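Local coordinates for protein agmatine N-acetyltransferase (Drosophila melanogaster, PDB 7CIW) that transfers the acetyl group of acetyl-CoA to the amine of agmatine, as a GNAT-fold N-acetyltransferase of the AANAT subfamily, at residues G132-P135 with Q136-G139; S168-A171 with A172-V175. The protein carries 1 engineered substitution. All coordinates share one frame; numbering follows the deposited sequence.

Contact 1. Residues G132-P135 with Q136-G139. With COA (coenzyme A), chain B.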
ATOM      1  N   GLY A 132       1.152  -2.630  -7.080  1.00 13.09           N
ATOM      2  CA  GLY A 132       0.451  -2.704  -8.355  1.00 11.74           C
ATOM      3  C   GLY A 132       1.267  -3.450  -9.385  1.00 13.86           C
ATOM      4  O   GLY A 132       2.501  -3.414  -9.365  1.00 14.21           O
ATOM      5  N   VAL A 133       0.568  -4.150 -10.282  1.00 14.45           N
ATOM      6  CA  VAL A 133       1.169  -4.921 -11.367  1.00 13.74           C
ATOM      7  C   VAL A 133       0.446  -4.558 -12.659  1.00 15.59           C
ATOM      8  O   VAL A 133      -0.786  -4.469 -12.671  1.00 16.38           O
ATOM      9  CB  VAL A 133       1.081  -6.440 -11.110  1.00 14.72           C
ATOM     10  CG1 VAL A 133       1.621  -7.215 -12.301  1.00 16.08           C
ATOM     11  CG2 VAL A 133       1.872  -6.826  -9.863  1.00 14.84           C
ATOM     12  N   ASP A 134       1.213  -4.319 -13.726  1.00 14.37           N
ATOM     13  CA  ASP A 134       0.661  -4.113 -15.061  1.00 15.69           C
ATOM     14  C   ASP A 134      -0.300  -5.250 -15.397  1.00 20.63           C
ATOM     15  O   ASP A 134       0.055  -6.425 -15.225  1.00 18.31           O
ATOM     16  CB  ASP A 134       1.817  -4.058 -16.071  1.00 17.98           C
ATOM     17  CG  ASP A 134       1.386  -3.673 -17.488  1.00 24.33           C
ATOM     18  OD1 ASP A 134       0.393  -4.203 -18.020  1.00 23.11           O
ATOM     19  OD2 ASP A 134       2.104  -2.859 -18.098  1.00 27.51           O
ATOM     20  N   PRO A 135      -1.513  -4.949 -15.862  1.00 20.14           N
ATOM     21  CA  PRO A 135      -2.474  -6.018 -16.181  1.00 22.77           C
ATOM     22  C   PRO A 135      -1.915  -7.079 -17.107  1.00 23.04           C
ATOM     23  O   PRO A 135      -2.272  -8.256 -16.978  1.00 24.49           O
ATOM     24  CB  PRO A 135      -3.631  -5.248 -16.832  1.00 24.41           C
ATOM     25  CG  PRO A 135      -3.536  -3.880 -16.243  1.00 26.86           C
ATOM     26  CD  PRO A 135      -2.072  -3.611 -16.101  1.00 21.92           C
ATOM     27  N   GLN A 136      -1.012  -6.708 -18.018  1.00 19.47           N
ATOM     28  CA  GLN A 136      -0.430  -7.683 -18.928  1.00 22.02           C
ATOM     29  C   GLN A 136       0.519  -8.649 -18.235  1.00 22.73           C
ATOM     30  O   GLN A 136       0.871  -9.679 -18.820  1.00 25.31           O
ATOM     31  CB  GLN A 136       0.308  -6.961 -20.052  1.00 21.26           C
ATOM     32  CG  GLN A 136      -0.614  -6.352 -21.080  1.00 24.13           C
ATOM     33  CD  GLN A 136       0.123  -5.889 -22.314  1.00 28.12           C
ATOM     34  OE1 GLN A 136       1.135  -5.186 -22.222  1.00 27.94           O
ATOM     35  NE2 GLN A 136      -0.379  -6.276 -23.482  1.00 25.56           N
ATOM     36  N   LEU A 137       0.957  -8.343 -17.016  1.00 19.56           N
ATOM     37  CA  LEU A 137       1.863  -9.214 -16.277  1.00 23.62           C
ATOM     38  C   LEU A 137       1.207  -9.816 -15.040  1.00 21.15           C
ATOM     39  O   LEU A 137       1.904 -10.405 -14.210  1.00 22.60           O
ATOM     40  CB  LEU A 137       3.126  -8.447 -15.878  1.00 23.10           C
ATOM     41  CG  LEU A 137       4.272  -8.186 -16.869  1.00 26.06           C
ATOM     42  CD1 LEU A 137       4.855  -9.494 -17.381  1.00 29.20           C
ATOM     43  CD2 LEU A 137       3.840  -7.297 -18.025  1.00 23.79           C
ATOM     44  N   ARG A 138      -0.106  -9.669 -14.881  1.00 19.35           N
ATOM     45  CA  ARG A 138      -0.764 -10.194 -13.693  1.00 18.91           C
ATOM     46  C   ARG A 138      -0.904 -11.707 -13.779  1.00 22.14           C
ATOM     47  O   ARG A 138      -1.002 -12.285 -14.862  1.00 24.51           O
ATOM     48  CB  ARG A 138      -2.129  -9.533 -13.490  1.00 21.68           C
ATOM     49  CG  ARG A 138      -2.005  -8.084 -13.016  1.00 18.83           C
ATOM     50  CD  ARG A 138      -3.331  -7.390 -12.812  1.00 22.46           C
ATOM     51  NE  ARG A 138      -3.122  -5.959 -12.592  1.00 19.86           N
ATOM     52  CZ  ARG A 138      -4.066  -5.032 -12.711  1.00 19.92           C
ATOM     53  NH1 ARG A 138      -5.310  -5.379 -13.031  1.00 20.82           N
ATOM     54  NH2 ARG A 138      -3.764  -3.754 -12.505  1.00 19.02           N
ATOM     55  N   GLY A 139      -0.889 -12.351 -12.616  1.00 20.37           N
ATOM     56  CA  GLY A 139      -0.941 -13.799 -12.563  1.00 22.99           C
ATOM     57  C   GLY A 139       0.398 -14.482 -12.706  1.00 27.44           C
ATOM     58  O   GLY A 139       0.441 -15.705 -12.904  1.00 24.97           O
TER
HETATM   59  N1A COA B 301      -8.315  -8.517 -11.515  1.00 25.29           N
HETATM   60  C2A COA B 301      -8.705  -9.768 -11.887  1.00 23.60           C
HETATM   61  N3A COA B 301      -7.917 -10.858 -11.599  1.00 25.01           N
HETATM   62  C4A COA B 301      -6.752 -10.699 -10.949  1.00 21.94           C
HETATM   63  C5A COA B 301      -6.370  -9.465 -10.590  1.00 23.63           C
HETATM   64  C6A COA B 301      -7.167  -8.375 -10.876  1.00 25.19           C
HETATM   65  N6A COA B 301      -7.174  -6.867 -10.688  1.00 22.72           N
HETATM   66  N7A COA B 301      -5.174  -9.534  -9.952  1.00 20.88           N
HETATM   67  C8A COA B 301      -4.801 -10.821  -9.913  1.00 21.59           C
HETATM   68  N9A COA B 301      -5.769 -11.529 -10.514  1.00 21.46           N
HETATM   69  C1B COA B 301      -5.932 -12.827 -10.813  1.00 20.79           C
HETATM   70  C2B COA B 301      -4.744 -13.222 -11.725  1.00 21.80           C
HETATM   71  O2B COA B 301      -4.988 -12.875 -13.144  1.00 23.79           O
HETATM   72  C3B COA B 301      -4.538 -14.535 -11.496  1.00 21.57           C
HETATM   73  O3B COA B 301      -5.529 -15.418 -12.087  1.00 22.77           O
HETATM   74  P3B COA B 301      -5.356 -16.134 -13.578  1.00 22.31           P
HETATM   75  O7A COA B 301      -3.891 -16.387 -13.875  1.00 23.51           O
HETATM   76  O8A COA B 301      -6.200 -17.411 -13.636  1.00 19.95           O
HETATM   77  O9A COA B 301      -5.917 -15.124 -14.570  1.00 25.52           O
HETATM   78  C4B COA B 301      -4.830 -14.697  -9.898  1.00 20.36           C
HETATM   79  O4B COA B 301      -5.668 -13.727  -9.557  1.00 23.36           O
HETATM   80  C5B COA B 301      -3.558 -14.668  -9.085  1.00 21.70           C
HETATM   81  O5B COA B 301      -2.741 -13.625  -9.600  1.00 22.22           O
HETATM   82  P1A COA B 301      -1.516 -12.956  -8.673  1.00 22.80           P
HETATM   83  O1A COA B 301      -1.624 -13.302  -7.185  1.00 23.12           O
HETATM   84  O2A COA B 301      -0.172 -13.336  -9.276  1.00 27.60           O
HETATM   85  O3A COA B 301      -1.771 -11.341  -8.802  1.00 20.27           O
HETATM   86  P2A COA B 301      -0.664 -10.190  -9.188  1.00 19.51           P
HETATM   87  O4A COA B 301      -0.240 -10.338 -10.619  1.00 19.04           O
HETATM   88  O5A COA B 301       0.482 -10.239  -8.205  1.00 19.11           O
HETATM   89  O6A COA B 301      -1.582  -8.835  -9.013  1.00 18.44           O
HETATM   90  CBP COA B 301      -2.323  -7.076  -7.703  1.00 16.63           C
HETATM   91  CCP COA B 301      -2.149  -8.571  -7.773  1.00 17.85           C
HETATM   92  CDP COA B 301      -0.896  -6.439  -7.587  1.00 16.59           C
HETATM   93  CEP COA B 301      -3.162  -6.700  -6.472  1.00 17.22           C
HETATM   94  CAP COA B 301      -3.066  -6.627  -8.959  1.00 17.57           C
HETATM   95  OAP COA B 301      -4.379  -7.129  -8.909  1.00 19.46           O
HETATM   96  C9P COA B 301      -3.156  -5.096  -9.123  1.00 17.36           C
HETATM   97  O9P COA B 301      -2.240  -4.432  -9.501  1.00 15.30           O
HETATM   98  N8P COA B 301      -4.426  -4.459  -8.840  1.00 17.44           N
HETATM   99  C7P COA B 301      -4.628  -3.010  -9.028  1.00 16.89           C
HETATM  100  C6P COA B 301      -4.027  -2.100  -7.872  1.00 14.99           C
HETATM  101  C5P COA B 301      -4.501  -2.692  -6.569  1.00 16.66           C
HETATM  102  O5P COA B 301      -5.666  -2.880  -6.336  1.00 16.22           O
HETATM  103  N4P COA B 301      -3.428  -3.022  -5.587  1.00 15.21           N
HETATM  104  C3P COA B 301      -3.665  -3.646  -4.296  1.00 18.72           C
HETATM  105  C2P COA B 301      -4.427  -2.747  -3.321  1.00 19.13           C
HETATM  106  S1P COA B 301      -4.322  -3.729  -1.794  1.00 17.41           S

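Contact 2. Residues S168-A171 with A172-V175. Engineered in segment 168-171: Ala-171 (natural residue Ser). With COA (coenzyme A), chain B.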
ATOM      1  N   SER A 168      -7.997  -4.508  -1.744  1.00 14.47           N
ATOM      2  CA  SER A 168      -8.390  -5.345  -2.868  1.00 13.04           C
ATOM      3  C   SER A 168      -8.333  -6.811  -2.454  1.00 15.14           C
ATOM      4  O   SER A 168      -7.369  -7.237  -1.812  1.00 14.85           O
ATOM      5  CB  SER A 168      -7.447  -5.102  -4.050  1.00 16.31           C
ATOM      6  OG  SER A 168      -7.495  -6.163  -4.984  1.00 16.28           O
ATOM      7  N   VAL A 169      -9.364  -7.586  -2.823  1.00 16.01           N
ATOM      8  CA  VAL A 169      -9.364  -9.005  -2.476  1.00 15.65           C
ATOM      9  C   VAL A 169      -8.263  -9.767  -3.189  1.00 16.30           C
ATOM     10  O   VAL A 169      -7.832 -10.815  -2.699  1.00 16.98           O
ATOM     11  CB  VAL A 169     -10.718  -9.682  -2.786  1.00 20.98           C
ATOM     12  CG1 VAL A 169     -11.854  -8.951  -2.098  1.00 23.53           C
ATOM     13  CG2 VAL A 169     -10.945  -9.775  -4.288  1.00 19.84           C
ATOM     14  N   TYR A 170      -7.800  -9.287  -4.345  1.00 15.97           N
ATOM     15  CA  TYR A 170      -6.681  -9.959  -5.007  1.00 17.20           C
ATOM     16  C   TYR A 170      -5.402  -9.816  -4.195  1.00 15.05           C
ATOM     17  O   TYR A 170      -4.571 -10.736  -4.149  1.00 16.00           O
ATOM     18  CB  TYR A 170      -6.495  -9.402  -6.417  1.00 17.57           C
ATOM     19  CG  TYR A 170      -7.775  -9.452  -7.204  1.00 18.22           C
ATOM     20  CD1 TYR A 170      -8.403 -10.668  -7.446  1.00 25.23           C
ATOM     21  CD2 TYR A 170      -8.367  -8.298  -7.688  1.00 18.25           C
ATOM     22  CE1 TYR A 170      -9.576 -10.736  -8.144  1.00 27.40           C
ATOM     23  CE2 TYR A 170      -9.555  -8.359  -8.399  1.00 24.89           C
ATOM     24  CZ  TYR A 170     -10.151  -9.585  -8.617  1.00 24.62           C
ATOM     25  OH  TYR A 170     -11.333  -9.667  -9.320  1.00 30.78           O
ATOM     26  N   ALA A 171      -5.211  -8.663  -3.560  1.00 13.86           N
ATOM     27  CA  ALA A 171      -4.044  -8.511  -2.703  1.00 12.22           C
ATOM     28  C   ALA A 171      -4.193  -9.352  -1.443  1.00 13.13           C
ATOM     29  O   ALA A 171      -3.224  -9.957  -0.979  1.00 14.05           O
ATOM     30  CB  ALA A 171      -3.824  -7.041  -2.359  1.00 15.48           C
ATOM     31  N   ALA A 172      -5.405  -9.407  -0.879  1.00 14.66           N
ATOM     32  CA  ALA A 172      -5.628 -10.284   0.267  1.00 13.07           C
ATOM     33  C   ALA A 172      -5.268 -11.726  -0.072  1.00 13.69           C
ATOM     34  O   ALA A 172      -4.557 -12.395   0.688  1.00 15.04           O
ATOM     35  CB  ALA A 172      -7.077 -10.180   0.740  1.00 14.51           C
ATOM     36  N   ARG A 173      -5.732 -12.216  -1.226  1.00 16.74           N
ATOM     37  CA  ARG A 173      -5.428 -13.592  -1.619  1.00 16.92           C
ATOM     38  C   ARG A 173      -3.932 -13.796  -1.831  1.00 16.98           C
ATOM     39  O   ARG A 173      -3.389 -14.863  -1.510  1.00 17.55           O
ATOM     40  CB  ARG A 173      -6.205 -13.951  -2.882  1.00 16.72           C
ATOM     41  CG  ARG A 173      -7.696 -14.122  -2.637  1.00 17.64           C
ATOM     42  CD  ARG A 173      -8.461 -14.015  -3.932  1.00 18.56           C
ATOM     43  NE  ARG A 173      -9.890 -13.851  -3.687  1.00 19.73           N
ATOM     44  CZ  ARG A 173     -10.783 -13.638  -4.645  1.00 20.21           C
ATOM     45  NH1 ARG A 173     -10.401 -13.577  -5.918  1.00 22.70           N
ATOM     46  NH2 ARG A 173     -12.061 -13.490  -4.332  1.00 25.40           N
ATOM     47  N   LEU A 174      -3.253 -12.791  -2.385  1.00 14.12           N
ATOM     48  CA  LEU A 174      -1.808 -12.886  -2.574  1.00 16.16           C
ATOM     49  C   LEU A 174      -1.079 -13.049  -1.241  1.00 16.05           C
ATOM     50  O   LEU A 174      -0.216 -13.926  -1.097  1.00 17.59           O
ATOM     51  CB  LEU A 174      -1.302 -11.649  -3.323  1.00 21.12           C
ATOM     52  CG  LEU A 174       0.204 -11.426  -3.211  1.00 21.25           C
ATOM     53  CD1 LEU A 174       0.918 -12.563  -3.924  1.00 27.12           C
ATOM     54  CD2 LEU A 174       0.628 -10.088  -3.781  1.00 24.16           C
ATOM     55  N   VAL A 175      -1.412 -12.218  -0.249  1.00 14.07           N
ATOM     56  CA  VAL A 175      -0.628 -12.263   0.976  1.00 13.27           C
ATOM     57  C   VAL A 175      -1.009 -13.471   1.808  1.00 14.89           C
ATOM     58  O   VAL A 175      -0.193 -13.973   2.576  1.00 15.14           O
ATOM     59  CB  VAL A 175      -0.748 -10.952   1.780  1.00 15.81           C
ATOM     60  CG1 VAL A 175      -0.191  -9.804   0.965  1.00 14.49           C
ATOM     61  CG2 VAL A 175      -2.183 -10.667   2.160  1.00 14.38           C
TER
HETATM   62  N1A COA B 301      -8.315  -8.517 -11.515  1.00 25.29           N
HETATM   63  C2A COA B 301      -8.705  -9.768 -11.887  1.00 23.60           C
HETATM   64  N3A COA B 301      -7.917 -10.858 -11.599  1.00 25.01           N
HETATM   65  C4A COA B 301      -6.752 -10.699 -10.949  1.00 21.94           C
HETATM   66  C5A COA B 301      -6.370  -9.465 -10.590  1.00 23.63           C
HETATM   67  C6A COA B 301      -7.167  -8.375 -10.876  1.00 25.19           C
HETATM   68  N6A COA B 301      -7.174  -6.867 -10.688  1.00 22.72           N
HETATM   69  N7A COA B 301      -5.174  -9.534  -9.952  1.00 20.88           N
HETATM   70  C8A COA B 301      -4.801 -10.821  -9.913  1.00 21.59           C
HETATM   71  N9A COA B 301      -5.769 -11.529 -10.514  1.00 21.46           N
HETATM   72  C1B COA B 301      -5.932 -12.827 -10.813  1.00 20.79           C
HETATM   73  C2B COA B 301      -4.744 -13.222 -11.725  1.00 21.80           C
HETATM   74  O2B COA B 301      -4.988 -12.875 -13.144  1.00 23.79           O
HETATM   75  C3B COA B 301      -4.538 -14.535 -11.496  1.00 21.57           C
HETATM   76  O3B COA B 301      -5.529 -15.418 -12.087  1.00 22.77           O
HETATM   77  P3B COA B 301      -5.356 -16.134 -13.578  1.00 22.31           P
HETATM   78  O7A COA B 301      -3.891 -16.387 -13.875  1.00 23.51           O
HETATM   79  O8A COA B 301      -6.200 -17.411 -13.636  1.00 19.95           O
HETATM   80  O9A COA B 301      -5.917 -15.124 -14.570  1.00 25.52           O
HETATM   81  C4B COA B 301      -4.830 -14.697  -9.898  1.00 20.36           C
HETATM   82  O4B COA B 301      -5.668 -13.727  -9.557  1.00 23.36           O
HETATM   83  C5B COA B 301      -3.558 -14.668  -9.085  1.00 21.70           C
HETATM   84  O5B COA B 301      -2.741 -13.625  -9.600  1.00 22.22           O
HETATM   85  P1A COA B 301      -1.516 -12.956  -8.673  1.00 22.80           P
HETATM   86  O1A COA B 301      -1.624 -13.302  -7.185  1.00 23.12           O
HETATM   87  O2A COA B 301      -0.172 -13.336  -9.276  1.00 27.60           O
HETATM   88  O3A COA B 301      -1.771 -11.341  -8.802  1.00 20.27           O
HETATM   89  P2A COA B 301      -0.664 -10.190  -9.188  1.00 19.51           P
HETATM   90  O4A COA B 301      -0.240 -10.338 -10.619  1.00 19.04           O
HETATM   91  O5A COA B 301       0.482 -10.239  -8.205  1.00 19.11           O
HETATM   92  O6A COA B 301      -1.582  -8.835  -9.013  1.00 18.44           O
HETATM   93  CBP COA B 301      -2.323  -7.076  -7.703  1.00 16.63           C
HETATM   94  CCP COA B 301      -2.149  -8.571  -7.773  1.00 17.85           C
HETATM   95  CDP COA B 301      -0.896  -6.439  -7.587  1.00 16.59           C
HETATM   96  CEP COA B 301      -3.162  -6.700  -6.472  1.00 17.22           C
HETATM   97  CAP COA B 301      -3.066  -6.627  -8.959  1.00 17.57           C
HETATM   98  OAP COA B 301      -4.379  -7.129  -8.909  1.00 19.46           O
HETATM   99  C9P COA B 301      -3.156  -5.096  -9.123  1.00 17.36           C
HETATM  100  O9P COA B 301      -2.240  -4.432  -9.501  1.00 15.30           O
HETATM  101  N8P COA B 301      -4.426  -4.459  -8.840  1.00 17.44           N
HETATM  102  C7P COA B 301      -4.628  -3.010  -9.028  1.00 16.89           C
HETATM  103  C6P COA B 301      -4.027  -2.100  -7.872  1.00 14.99           C
HETATM  104  C5P COA B 301      -4.501  -2.692  -6.569  1.00 16.66           C
HETATM  105  O5P COA B 301      -5.666  -2.880  -6.336  1.00 16.22           O
HETATM  106  N4P COA B 301      -3.428  -3.022  -5.587  1.00 15.21           N
HETATM  107  C3P COA B 301      -3.665  -3.646  -4.296  1.00 18.72           C
HETATM  108  C2P COA B 301      -4.427  -2.747  -3.321  1.00 19.13           C
HETATM  109  S1P COA B 301      -4.322  -3.729  -1.794  1.00 17.41           S

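Contact 1. Residues G132-P135 with Q136-G139
Arg-138 folds back beside Val-133 and Pro-135, its guanidinium layered between protein and cofactor. Pro-135 CG lies over the centre of one face, 3.7 Å above the plane, while coenzyme A C9P covers the opposite face nearer the rim. Within the loop Arg-138 NE bonds Val-133 O, 2.8 Å with an N-H...O angle of 147°; the oxygen sits 16° out of the guanidinium plane, and NH2 adds a weak second bond to it. NH1 makes a salt bridge with Glu-33 OE1. With CG anti to the carbonyl carbon (chi1 -73°) and the chain extended from CG to NE, the side chain runs past Val-133 in the opposite direction, so that Arg-138 CG meets Val-133 CG1 at 3.8 Å. Replacing this arginine by alanine is likely to leave Glu-33 without its salt-bridge mate and Val-133 O without its side-chain donors, opening a gap between Pro-135 and the pantetheine amide. The turn is tied by Leu-137 N to Asp-134 O at 2.8 Å, and by Gln-136 N to the anti side of Asp-134 OD1 at 2.9 Å. Val-133 N bonds coenzyme A O9P, Gly-139 N bonds the pyrophosphate oxygen O4A, and Asn-141 N completes the backbone grip. Gly-139 sits against the 3'-phosphate oxygen O7A, and its positive phi by itself calls for glycine. These residues form the end of strand 125-133 and the first part of the GNAT pyrophosphate-binding loop before helix 142-156; Leu-137 packs on Val-72 of strand 70-80, and Pro-135 on His-29 of helix 19-30.

Contact 2. Residues S168-A171 with A172-V175
Val-169 O receives the shortest of the helical bonds here, from Arg-173 N at 2.9 Å with an N-H...O angle of 162°. Three more i to i+4 bonds complete the ladder, from Ala-172 N to Ser-168 O through Val-175 N to Ala-171 O. Ser-168 is the N-cap: its OG accepts a weak bond from Tyr-170 N at 3.2 Å. These are the first turns of helix 169-177, which follows strand 161-166; Ala-172 and Val-175 pack on Cys-166 and Phe-212 of the sheet. On the outer side Val-169 CG2 stands over the centre of the Arg-173 guanidinium, 3.8 Å above that plane, and over the Tyr-170 ring at 4.1 Å. Arg-173 runs alongside Val-169 and brings NH1 to 3.7 Å from Tyr-170 CE1, ring and guanidinium planes being nearly perpendicular at 84°. Over the other face of the tyrosine ring lies the adenine of coenzyme A, nearly parallel to it, with C6A 3.3 Å above the ring plane and offset toward its rim. Tyr-170 CG, anti to the carbonyl carbon (chi1 -53°), turns the ring to the base. Ala-171, an engineered replacement of serine, places CB 3.4 Å from coenzyme A S1P, a contact of the substituted enzyme. Residues 168-175 thus meet the cofactor by nonpolar and pi-face contact, without a direct hydrogen bond; Arg-177, further along the helix, supplies one.

Contacts 1 and 2 do not touch: their centres are 13 Å apart and their nearest atoms about 7 Å, and coenzyme A joins them. They hold it by different means, a polar backbone grip in contact 1 against face and methyl contact in contact 2. Arg-138 also comes close to the amino group of the adenine that Tyr-170 faces, so both contacts border the same base. Toward the active site they differ: the side chain of Ala-171 is about 6 Å from bound N-acetylagmatine, that of Val-133 about 10 Å. Contact 2 therefore lies nearer the site of acetyl transfer.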